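Local coordinates for protein bacillaene synthase dehydratase PksH (Bacillus subtilis, PDB 3HP0) that catalyses dehydration of the (S)-3-hydroxy-3-methylglutaryl group tethered to PksL to a 3-methylglutaconyl group, a step in the synthesis of the antibiotic bacillaene, at residues Q173-S176 and L180-A183; S120-A125 and I152-R157; M94-Q97 and V102-S105; G114-V119 and A145-F150. One frame throughout, in Å; residues are numbered along the deposited sequence.

Interaction 1: Q173-S176 and L180-A183; sequences QEAS and LIDA
Ala175 O faces two successive backbone amides of the chain that turns back past it, those of Leu180 and Ile181. The Leu180 N to Ala175 O distance is a short 2.8 Å, but the bond is bent, 122° at the hydrogen, and therefore weak. Ile181 N reaches Ala175 O more nearly straight (159°) yet from 3.4 Å, so this bond is weak too. The packing beside them is tight. Ala175 CB lies 3.6 Å from Ile181 CG1 and 3.8 Å from Leu180 CB, and the small methyl of alanine suits a place where both branched residues must come so close. Ile181 sets its ethyl branch between its own backbone N and carbonyl carbon (chi1 50°), which carries Ile181 CD1 against the backbone of Ser176, 3.4 Å from Ser176 CA. Near the end of helix 172-178 the carbonyl of Ala175 is thus approached by the amides five and six residues on, both weakly, as the chain turns into an extended path. In this crotonase-family fold that path runs beside strand 124-127, where the backbone of Asp182 bonds to that of Ala125. Phe133 and Leu116 pack against Leu180 on the buried side, where its large aliphatic side chain is at home. The other side is looser. Ser176 OG keeps 4.1 Å from Ile181 CD1, and the partly exposed position suits a hydroxyl. Glu174 leads away from Leu180-Ala183, and its OE2 accepts a hydrogen bond from Ser171 N, just before the helix.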
loop_
_atom_site.group_PDB
_atom_site.type_symbol
_atom_site.label_atom_id
_atom_site.label_comp_id
_atom_site.label_asym_id
_atom_site.label_seq_id
_atom_site.Cartn_x
_atom_site.Cartn_y
_atom_site.Cartn_z
ATOM N N GLN A 173 -6.624 -11.149 12.833
ATOM C CA GLN A 173 -6.661 -10.955 14.287
ATOM C C GLN A 173 -5.382 -10.278 14.779
ATOM O O GLN A 173 -5.442 -9.297 15.529
ATOM C CB GLN A 173 -6.805 -12.293 15.030
ATOM C CG GLN A 173 -8.172 -12.961 14.972
ATOM C CD GLN A 173 -8.581 -13.376 13.572
ATOM O OE1 GLN A 173 -7.755 -13.819 12.766
ATOM N NE2 GLN A 173 -9.872 -13.254 13.280
ATOM N N GLU A 174 -4.229 -10.814 14.374
ATOM C CA GLU A 174 -2.951 -10.243 14.787
ATOM C C GLU A 174 -2.830 -8.833 14.227
ATOM O O GLU A 174 -2.405 -7.915 14.928
ATOM C CB GLU A 174 -1.780 -11.077 14.277
ATOM C CG GLU A 174 -1.938 -12.555 14.467
ATOM C CD GLU A 174 -0.712 -13.319 14.008
ATOM O OE1 GLU A 174 0.287 -13.334 14.766
ATOM O OE2 GLU A 174 -0.750 -13.891 12.890
ATOM N N ALA A 175 -3.200 -8.668 12.961
ATOM C CA ALA A 175 -3.140 -7.358 12.335
ATOM C C ALA A 175 -3.893 -6.370 13.225
ATOM O O ALA A 175 -3.436 -5.246 13.453
ATOM C CB ALA A 175 -3.771 -7.404 10.942
ATOM N N SER A 176 -5.042 -6.806 13.738
ATOM C CA SER A 176 -5.863 -5.962 14.600
ATOM C C SER A 176 -5.158 -5.677 15.912
ATOM O O SER A 176 -5.064 -4.525 16.337
ATOM C CB SER A 176 -7.219 -6.626 14.885
ATOM O OG SER A 176 -8.015 -5.826 15.753
ATOM N N LEU A 180 -2.051 -2.936 12.712
ATOM C CA LEU A 180 -1.945 -2.909 11.254
ATOM C C LEU A 180 -3.275 -2.465 10.652
ATOM O O LEU A 180 -3.311 -1.743 9.662
ATOM C CB LEU A 180 -1.571 -4.285 10.703
ATOM C CG LEU A 180 -1.592 -4.384 9.165
ATOM C CD1 LEU A 180 -0.892 -3.172 8.546
ATOM C CD2 LEU A 180 -0.914 -5.673 8.708
ATOM N N ILE A 181 -4.375 -2.905 11.246
ATOM C CA ILE A 181 -5.676 -2.505 10.767
ATOM C C ILE A 181 -6.515 -2.040 11.955
ATOM O O ILE A 181 -6.406 -2.581 13.062
ATOM C CB ILE A 181 -6.421 -3.671 10.005
ATOM C CG1 ILE A 181 -6.400 -4.938 10.840
ATOM C CG2 ILE A 181 -5.797 -3.924 8.633
ATOM C CD1 ILE A 181 -7.563 -5.019 11.785
ATOM N N ASP A 182 -7.327 -1.014 11.728
ATOM C CA ASP A 182 -8.211 -0.473 12.750
ATOM C C ASP A 182 -9.546 -1.116 12.385
ATOM O O ASP A 182 -10.018 -0.952 11.266
ATOM C CB ASP A 182 -8.330 1.061 12.612
ATOM C CG ASP A 182 -7.008 1.732 12.295
ATOM O OD1 ASP A 182 -6.631 1.817 11.102
ATOM O OD2 ASP A 182 -6.312 2.189 13.230
ATOM N N ALA A 183 -10.145 -1.877 13.284
ATOM C CA ALA A 183 -11.449 -2.503 12.990
ATOM C C ALA A 183 -11.529 -3.427 11.763
ATOM O O ALA A 183 -10.990 -3.157 10.695
ATOM C CB ALA A 183 -12.508 -1.441 12.859
#

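Interaction 2: S120-A125 and I152-R157; sequences SATDIA and IRRIGR
The guanidinium of Arg154 has Ala125 CB over one face, 4.0 Å from NH2, and two backbone carbonyls at its edge. Arg154 NE donates to Ser120 O at 2.9 Å, with an N-H...O angle of 144°. The neighbouring bond, Arg154 NH2 to Thr122 O, is 3.0 Å long and almost straight (174°). Both oxygens lie in the guanidinium plane, although NH2 stands above the carbonyl plane of Thr122 instead of on a lone pair. Together the two bonds fix the rotation of the flat group. An extended chain from CG to NE gives arginine the length to cross from its own helix, and Arg154 CD passes 3.3 Å from Ser120 O. Ser120 O also accepts from a water 2.7 Å away, which in turn accepts from Arg153 NH1. Thr122 is where the chain leaves helix 115-121, so the guanidinium meets carbonyls at a C terminus, where the helix end would probably favour a cation. Arg154 NH1 adds a salt bridge to Asp182 OD1 and a hydrogen bond to Gly179 O. A small alanine suits the face, and Ser120 turns its hydroxyl back to Leu116 O. The arginine thus reaches from the last turn of helix 148-155 to the bend between helix 115-121 and strand 124-127, which neighbours strand 102-107 and is outermost on its side of the five-stranded sheet.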
loop_
_atom_site.group_PDB
_atom_site.type_symbol
_atom_site.label_atom_id
_atom_site.label_comp_id
_atom_site.label_asym_id
_atom_site.label_seq_id
_atom_site.Cartn_x
_atom_site.Cartn_y
_atom_site.Cartn_z
ATOM N N SER A 120 -1.076 0.307 5.040
ATOM C CA SER A 120 -0.342 0.932 6.125
ATOM C C SER A 120 -0.412 2.445 6.050
ATOM O O SER A 120 -0.526 3.114 7.078
ATOM C CB SER A 120 1.133 0.522 6.078
ATOM O OG SER A 120 1.287 -0.885 6.082
ATOM N N ALA A 121 -0.329 2.970 4.827
ATOM C CA ALA A 121 -0.338 4.405 4.585
ATOM C C ALA A 121 -1.674 5.104 4.808
ATOM O O ALA A 121 -1.696 6.263 5.247
ATOM C CB ALA A 121 0.146 4.682 3.170
ATOM N N THR A 122 -2.781 4.422 4.505
ATOM C CA THR A 122 -4.084 5.031 4.671
ATOM C C THR A 122 -4.287 5.422 6.123
ATOM O O THR A 122 -3.727 4.797 7.025
ATOM C CB THR A 122 -5.236 4.088 4.185
ATOM O OG1 THR A 122 -5.265 2.868 4.948
ATOM C CG2 THR A 122 -5.040 3.756 2.698
ATOM N N ASP A 123 -5.056 6.483 6.343
ATOM C CA ASP A 123 -5.341 6.970 7.692
ATOM C C ASP A 123 -6.095 5.919 8.499
ATOM O O ASP A 123 -5.939 5.837 9.717
ATOM C CB ASP A 123 -6.211 8.223 7.642
ATOM C CG ASP A 123 -5.501 9.410 7.030
ATOM O OD1 ASP A 123 -4.447 9.818 7.569
ATOM O OD2 ASP A 123 -6.006 9.942 6.019
ATOM N N ILE A 124 -6.923 5.139 7.799
ATOM C CA ILE A 124 -7.744 4.100 8.402
ATOM C C ILE A 124 -7.826 2.868 7.515
ATOM O O ILE A 124 -8.128 2.962 6.319
ATOM C CB ILE A 124 -9.176 4.604 8.641
ATOM C CG1 ILE A 124 -9.137 5.793 9.602
ATOM C CG2 ILE A 124 -10.064 3.457 9.156
ATOM C CD1 ILE A 124 -10.488 6.351 9.929
ATOM N N ALA A 125 -7.578 1.708 8.109
ATOM C CA ALA A 125 -7.617 0.459 7.363
ATOM C C ALA A 125 -8.610 -0.514 7.991
ATOM O O ALA A 125 -8.479 -0.872 9.159
ATOM C CB ALA A 125 -6.223 -0.165 7.314
ATOM N N ILE A 152 5.982 0.201 9.915
ATOM C CA ILE A 152 6.572 0.472 11.213
ATOM C C ILE A 152 5.832 1.566 11.966
ATOM O O ILE A 152 5.646 1.472 13.178
ATOM C CB ILE A 152 8.065 0.854 11.057
ATOM C CG1 ILE A 152 8.849 -0.401 10.655
ATOM C CG2 ILE A 152 8.593 1.528 12.350
ATOM C CD1 ILE A 152 10.335 -0.179 10.484
ATOM N N ARG A 153 5.404 2.605 11.257
ATOM C CA ARG A 153 4.676 3.673 11.928
ATOM C C ARG A 153 3.391 3.112 12.569
ATOM O O ARG A 153 2.937 3.604 13.599
ATOM C CB ARG A 153 4.316 4.804 10.951
ATOM C CG ARG A 153 3.364 5.829 11.590
ATOM C CD ARG A 153 2.681 6.771 10.595
ATOM N NE ARG A 153 1.491 7.366 11.210
ATOM C CZ ARG A 153 0.337 6.720 11.401
ATOM N NH1 ARG A 153 0.202 5.455 11.010
ATOM N NH2 ARG A 153 -0.671 7.326 12.016
ATOM N N ARG A 154 2.819 2.081 11.958
ATOM C CA ARG A 154 1.591 1.481 12.477
ATOM C C ARG A 154 1.755 0.425 13.564
ATOM O O ARG A 154 1.029 0.443 14.554
ATOM C CB ARG A 154 0.774 0.853 11.337
ATOM C CG ARG A 154 -0.315 1.739 10.781
ATOM C CD ARG A 154 -1.037 1.070 9.628
ATOM N NE ARG A 154 -2.129 1.902 9.149
ATOM C CZ ARG A 154 -3.365 1.887 9.645
ATOM N NH1 ARG A 154 -3.679 1.060 10.639
ATOM N NH2 ARG A 154 -4.279 2.736 9.175
ATOM N N ILE A 155 2.708 -0.490 13.394
ATOM C CA ILE A 155 2.853 -1.578 14.361
ATOM C C ILE A 155 4.111 -1.612 15.196
ATOM O O ILE A 155 4.244 -2.451 16.074
ATOM C CB ILE A 155 2.732 -2.936 13.660
ATOM C CG1 ILE A 155 3.882 -3.119 12.674
ATOM C CG2 ILE A 155 1.410 -3.014 12.903
ATOM C CD1 ILE A 155 3.900 -4.491 12.038
ATOM N N GLY A 156 5.040 -0.709 14.925
ATOM C CA GLY A 156 6.264 -0.686 15.689
ATOM C C GLY A 156 7.363 -1.433 14.964
ATOM O O GLY A 156 7.110 -2.197 14.032
ATOM N N ARG A 157 8.589 -1.196 15.404
ATOM C CA ARG A 157 9.760 -1.818 14.824
ATOM C C ARG A 157 9.815 -3.332 15.037
ATOM O O ARG A 157 10.065 -4.079 14.100
ATOM C CB ARG A 157 11.020 -1.178 15.412
ATOM C CG ARG A 157 11.832 -0.398 14.410
ATOM C CD ARG A 157 11.757 1.113 14.607
ATOM N NE ARG A 157 12.367 1.781 13.455
ATOM C CZ ARG A 157 12.270 3.075 13.179
ATOM N NH1 ARG A 157 11.589 3.890 13.969
ATOM N NH2 ARG A 157 12.835 3.546 12.081
HETATM O O HOH W 1 1.420 4.340 8.571
#

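Interaction 3: M94-Q97 and V102-S105; sequences MKLQ and VTIS
Thr103 OG1 donates a hydrogen bond of 2.9 Å to Leu96 O, joining the start of a strand to the last turns of the helix that precedes it. The threonine hydroxyl sits between its backbone N and carbonyl carbon (chi1 61°), a position that aims it across at the helix. The same rotation places CG2 of Thr103 beside the backbone N, and this methyl comes 3.2 Å from Leu96 O and 3.9 Å from Leu96 CA. Both branches of one residue therefore meet the backbone of Leu96. OG1 approaches from above the carbonyl plane, 47° out of it, and so not along a lone pair. Helix 87-98 and strand 102-107 form the closing part of a beta-alpha-beta crossover that starts from the parallel neighbour, strand 53-57. Threonine suits this place twice over: beta branching fits an extended strand, and the hydroxyl can serve a helix carbonyl in a buried setting. Leu96 brings its CB to 4.0 Å from Thr103 OG1. The flanking Val102 and Ile104 point to the opposite side of the strand, where their apolar branches pack on Leu199 of helix 190-199. Asp123 OD2 accepts from Thr103 N.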
loop_
_atom_site.group_PDB
_atom_site.type_symbol
_atom_site.label_atom_id
_atom_site.label_comp_id
_atom_site.label_asym_id
_atom_site.label_seq_id
_atom_site.Cartn_x
_atom_site.Cartn_y
_atom_site.Cartn_z
HETATM N N MSE A 94 2.735 8.559 0.722
HETATM C CA MSE A 94 2.903 9.701 1.621
HETATM C C MSE A 94 1.704 10.635 1.504
HETATM O O MSE A 94 1.234 11.187 2.492
HETATM C CB MSE A 94 4.170 10.484 1.289
HETATM C CG MSE A 94 5.459 9.768 1.628
HETATM SE SE MSE A 94 6.933 11.024 1.859
HETATM C CE MSE A 94 6.643 11.437 3.733
ATOM N N LYS A 95 1.212 10.796 0.283
ATOM C CA LYS A 95 0.075 11.666 0.006
ATOM C C LYS A 95 -1.139 11.159 0.795
ATOM O O LYS A 95 -1.871 11.942 1.411
ATOM C CB LYS A 95 -0.229 11.649 -1.496
ATOM C CG LYS A 95 -0.871 12.907 -2.051
ATOM C CD LYS A 95 0.142 14.043 -2.105
ATOM C CE LYS A 95 -0.230 15.085 -3.161
ATOM N NZ LYS A 95 0.829 16.137 -3.333
ATOM N N LEU A 96 -1.347 9.845 0.763
ATOM C CA LEU A 96 -2.452 9.230 1.479
ATOM C C LEU A 96 -2.425 9.631 2.940
ATOM O O LEU A 96 -3.474 9.831 3.547
ATOM C CB LEU A 96 -2.372 7.708 1.372
ATOM C CG LEU A 96 -3.044 6.974 0.210
ATOM C CD1 LEU A 96 -3.484 7.916 -0.893
ATOM C CD2 LEU A 96 -2.069 5.944 -0.304
ATOM N N GLN A 97 -1.227 9.750 3.508
ATOM C CA GLN A 97 -1.091 10.139 4.913
ATOM C C GLN A 97 -1.145 11.650 5.131
ATOM O O GLN A 97 -1.393 12.117 6.245
ATOM C CB GLN A 97 0.253 9.695 5.474
ATOM C CG GLN A 97 0.543 8.244 5.487
ATOM C CD GLN A 97 1.655 7.931 6.466
ATOM O OE1 GLN A 97 2.800 8.357 6.280
ATOM N NE2 GLN A 97 1.321 7.201 7.525
ATOM N N VAL A 102 -9.453 12.119 4.696
ATOM C CA VAL A 102 -9.201 10.917 5.457
ATOM C C VAL A 102 -9.165 9.770 4.465
ATOM O O VAL A 102 -10.130 9.558 3.723
ATOM C CB VAL A 102 -10.316 10.715 6.506
ATOM C CG1 VAL A 102 -10.204 9.348 7.157
ATOM C CG2 VAL A 102 -10.214 11.828 7.563
ATOM N N THR A 103 -8.039 9.056 4.414
ATOM C CA THR A 103 -7.922 7.940 3.489
ATOM C C THR A 103 -8.216 6.641 4.219
ATOM O O THR A 103 -7.865 6.484 5.387
ATOM C CB THR A 103 -6.528 7.900 2.814
ATOM O OG1 THR A 103 -5.509 7.734 3.801
ATOM C CG2 THR A 103 -6.282 9.207 2.051
ATOM N N ILE A 104 -8.876 5.725 3.519
ATOM C CA ILE A 104 -9.268 4.443 4.091
ATOM C C ILE A 104 -9.003 3.269 3.177
ATOM O O ILE A 104 -9.324 3.311 1.995
ATOM C CB ILE A 104 -10.792 4.373 4.396
ATOM C CG1 ILE A 104 -11.242 5.578 5.209
ATOM C CG2 ILE A 104 -11.111 3.083 5.152
ATOM C CD1 ILE A 104 -12.727 5.565 5.482
ATOM N N SER A 105 -8.436 2.216 3.752
ATOM C CA SER A 105 -8.178 0.979 3.033
ATOM C C SER A 105 -9.308 0.031 3.399
ATOM O O SER A 105 -9.708 -0.065 4.572
ATOM C CB SER A 105 -6.866 0.335 3.480
ATOM O OG SER A 105 -5.764 0.922 2.833
#

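Interaction 4: G114-V119 and A145-F150; sequences GGLGFV and ACVLPF
Val147 sets its two methyls against the opening turn of helix 115-121. Val147 CG1 lies 3.9 Å from Leu116 CB and 3.8 Å from Gly117 N, while Val147 CG2 approaches Gly114 N at 3.8 Å and Gly117 N at 3.9 Å. With CG1 anti to the backbone N (chi1 175°), Val147 presents both branches to the amide of Gly117. Leu116 crosses Val147 at about a right angle, meeting it through CB and CG. Gly117, without a side chain, lets the backbones close to a CA separation of 4.7 Å between Gly117 and Val147, and a short branched valine fits that narrow interface. Gly114, the N-cap, has a positive phi (134°) that glycine readily adopts. In crotonase-family enzymes the N terminus of this helix supplies a backbone N-H to the oxyanion hole, and Gly114 at this N terminus is consistent with that role. The active site is near: the side chain of Leu116 is about 7 Å from that of the catalytic Glu137. In the next shell, Leu116 packs on Leu135 and Met163, and Trp93 of helix 87-98 touches Val147. Phe118 meets the same Trp93 ring edge-to-face. Farther along helix 148-155, Phe150 packs against Tyr90 and against Val221 of helix 220-235.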
loop_
_atom_site.group_PDB
_atom_site.type_symbol
_atom_site.label_atom_id
_atom_site.label_comp_id
_atom_site.label_asym_id
_atom_site.label_seq_id
_atom_site.Cartn_x
_atom_site.Cartn_y
_atom_site.Cartn_z
ATOM N N GLY A 114 3.245 -4.344 -0.732
ATOM C CA GLY A 114 2.809 -3.629 -1.918
ATOM C C GLY A 114 1.414 -3.166 -1.588
ATOM O O GLY A 114 1.133 -1.965 -1.527
ATOM N N GLY A 115 0.530 -4.134 -1.375
ATOM C CA GLY A 115 -0.818 -3.793 -0.976
ATOM C C GLY A 115 -0.631 -3.350 0.461
ATOM O O GLY A 115 -1.385 -2.542 0.989
ATOM N N LEU A 116 0.421 -3.876 1.080
ATOM C CA LEU A 116 0.753 -3.553 2.455
ATOM C C LEU A 116 1.124 -2.079 2.568
ATOM O O LEU A 116 0.785 -1.417 3.552
ATOM C CB LEU A 116 1.904 -4.436 2.935
ATOM C CG LEU A 116 1.920 -4.623 4.447
ATOM C CD1 LEU A 116 0.492 -4.867 4.954
ATOM C CD2 LEU A 116 2.818 -5.787 4.807
ATOM N N GLY A 117 1.828 -1.571 1.561
ATOM C CA GLY A 117 2.180 -0.165 1.565
ATOM C C GLY A 117 0.886 0.631 1.665
ATOM O O GLY A 117 0.695 1.428 2.588
ATOM N N PHE A 118 -0.014 0.387 0.716
ATOM C CA PHE A 118 -1.312 1.055 0.676
ATOM C C PHE A 118 -2.085 0.996 1.999
ATOM O O PHE A 118 -2.489 2.026 2.527
ATOM C CB PHE A 118 -2.175 0.456 -0.448
ATOM C CG PHE A 118 -1.788 0.921 -1.820
ATOM C CD1 PHE A 118 -2.182 2.175 -2.276
ATOM C CD2 PHE A 118 -1.006 0.117 -2.657
ATOM C CE1 PHE A 118 -1.805 2.632 -3.544
ATOM C CE2 PHE A 118 -0.621 0.569 -3.936
ATOM C CZ PHE A 118 -1.024 1.832 -4.373
ATOM N N VAL A 119 -2.288 -0.204 2.532
ATOM C CA VAL A 119 -3.035 -0.364 3.776
ATOM C C VAL A 119 -2.400 0.354 4.967
ATOM O O VAL A 119 -3.101 0.940 5.797
ATOM C CB VAL A 119 -3.214 -1.860 4.124
ATOM C CG1 VAL A 119 -3.872 -2.003 5.474
ATOM C CG2 VAL A 119 -4.062 -2.555 3.045
ATOM N N ALA A 145 11.544 -2.478 1.559
ATOM C CA ALA A 145 12.104 -1.188 1.941
ATOM C C ALA A 145 11.141 -0.006 1.828
ATOM O O ALA A 145 11.120 0.852 2.700
ATOM C CB ALA A 145 13.358 -0.915 1.115
ATOM N N CYS A 146 10.358 0.055 0.757
ATOM C CA CYS A 146 9.440 1.175 0.597
ATOM C C CYS A 146 8.257 1.066 1.560
ATOM O O CYS A 146 7.768 2.064 2.093
ATOM C CB CYS A 146 8.937 1.248 -0.847
ATOM S SG CYS A 146 10.250 1.420 -2.114
ATOM N N VAL A 147 7.819 -0.163 1.800
ATOM C CA VAL A 147 6.689 -0.431 2.681
ATOM C C VAL A 147 6.976 -0.241 4.165
ATOM O O VAL A 147 6.177 0.352 4.899
ATOM C CB VAL A 147 6.180 -1.897 2.478
ATOM C CG1 VAL A 147 5.088 -2.224 3.484
ATOM C CG2 VAL A 147 5.677 -2.080 1.056
ATOM N N LEU A 148 8.129 -0.742 4.592
ATOM C CA LEU A 148 8.531 -0.734 6.002
ATOM C C LEU A 148 8.335 0.507 6.854
ATOM O O LEU A 148 7.896 0.389 7.996
ATOM C CB LEU A 148 9.988 -1.220 6.135
ATOM C CG LEU A 148 10.223 -2.679 5.704
ATOM C CD1 LEU A 148 11.708 -3.039 5.771
ATOM C CD2 LEU A 148 9.421 -3.608 6.602
ATOM N N PRO A 149 8.669 1.711 6.337
ATOM C CA PRO A 149 8.485 2.918 7.161
ATOM C C PRO A 149 7.014 3.155 7.521
ATOM O O PRO A 149 6.688 3.571 8.637
ATOM C CB PRO A 149 9.075 4.032 6.296
ATOM C CG PRO A 149 10.117 3.302 5.473
ATOM C CD PRO A 149 9.389 2.026 5.091
ATOM N N PHE A 150 6.133 2.884 6.567
ATOM C CA PHE A 150 4.692 3.032 6.783
ATOM C C PHE A 150 4.191 1.927 7.735
ATOM O O PHE A 150 3.417 2.191 8.659
ATOM C CB PHE A 150 3.959 2.950 5.437
ATOM C CG PHE A 150 4.297 4.076 4.489
ATOM C CD1 PHE A 150 3.657 5.313 4.597
ATOM C CD2 PHE A 150 5.287 3.914 3.517
ATOM C CE1 PHE A 150 3.995 6.364 3.759
ATOM C CE2 PHE A 150 5.635 4.969 2.665
ATOM C CZ PHE A 150 4.987 6.192 2.788
#

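How the interactions relate
From the N terminus, interaction 3 comes first and closes the short turn from helix 87-98 into strand 102-107. Interaction 4 then opens at 114-119 and interaction 2 at 120-125; they close in the same order, at 145-150 and 152-157, so these two long loops cross and pair helix 115-121 twice with helix 148-155. Interaction 1 closes another short turn, after helix 172-178. No contact nests within another. Strands 102-107 and 124-127 are sheet neighbours and join interactions 3 and 2 through Ser105 N and Ile124 O, 2.7 Å apart. Ile181 CG2 packs on Val119 CG1 between interactions 1 and 4, and Ala121 CB on Phe150 CD1 between interactions 2 and 4.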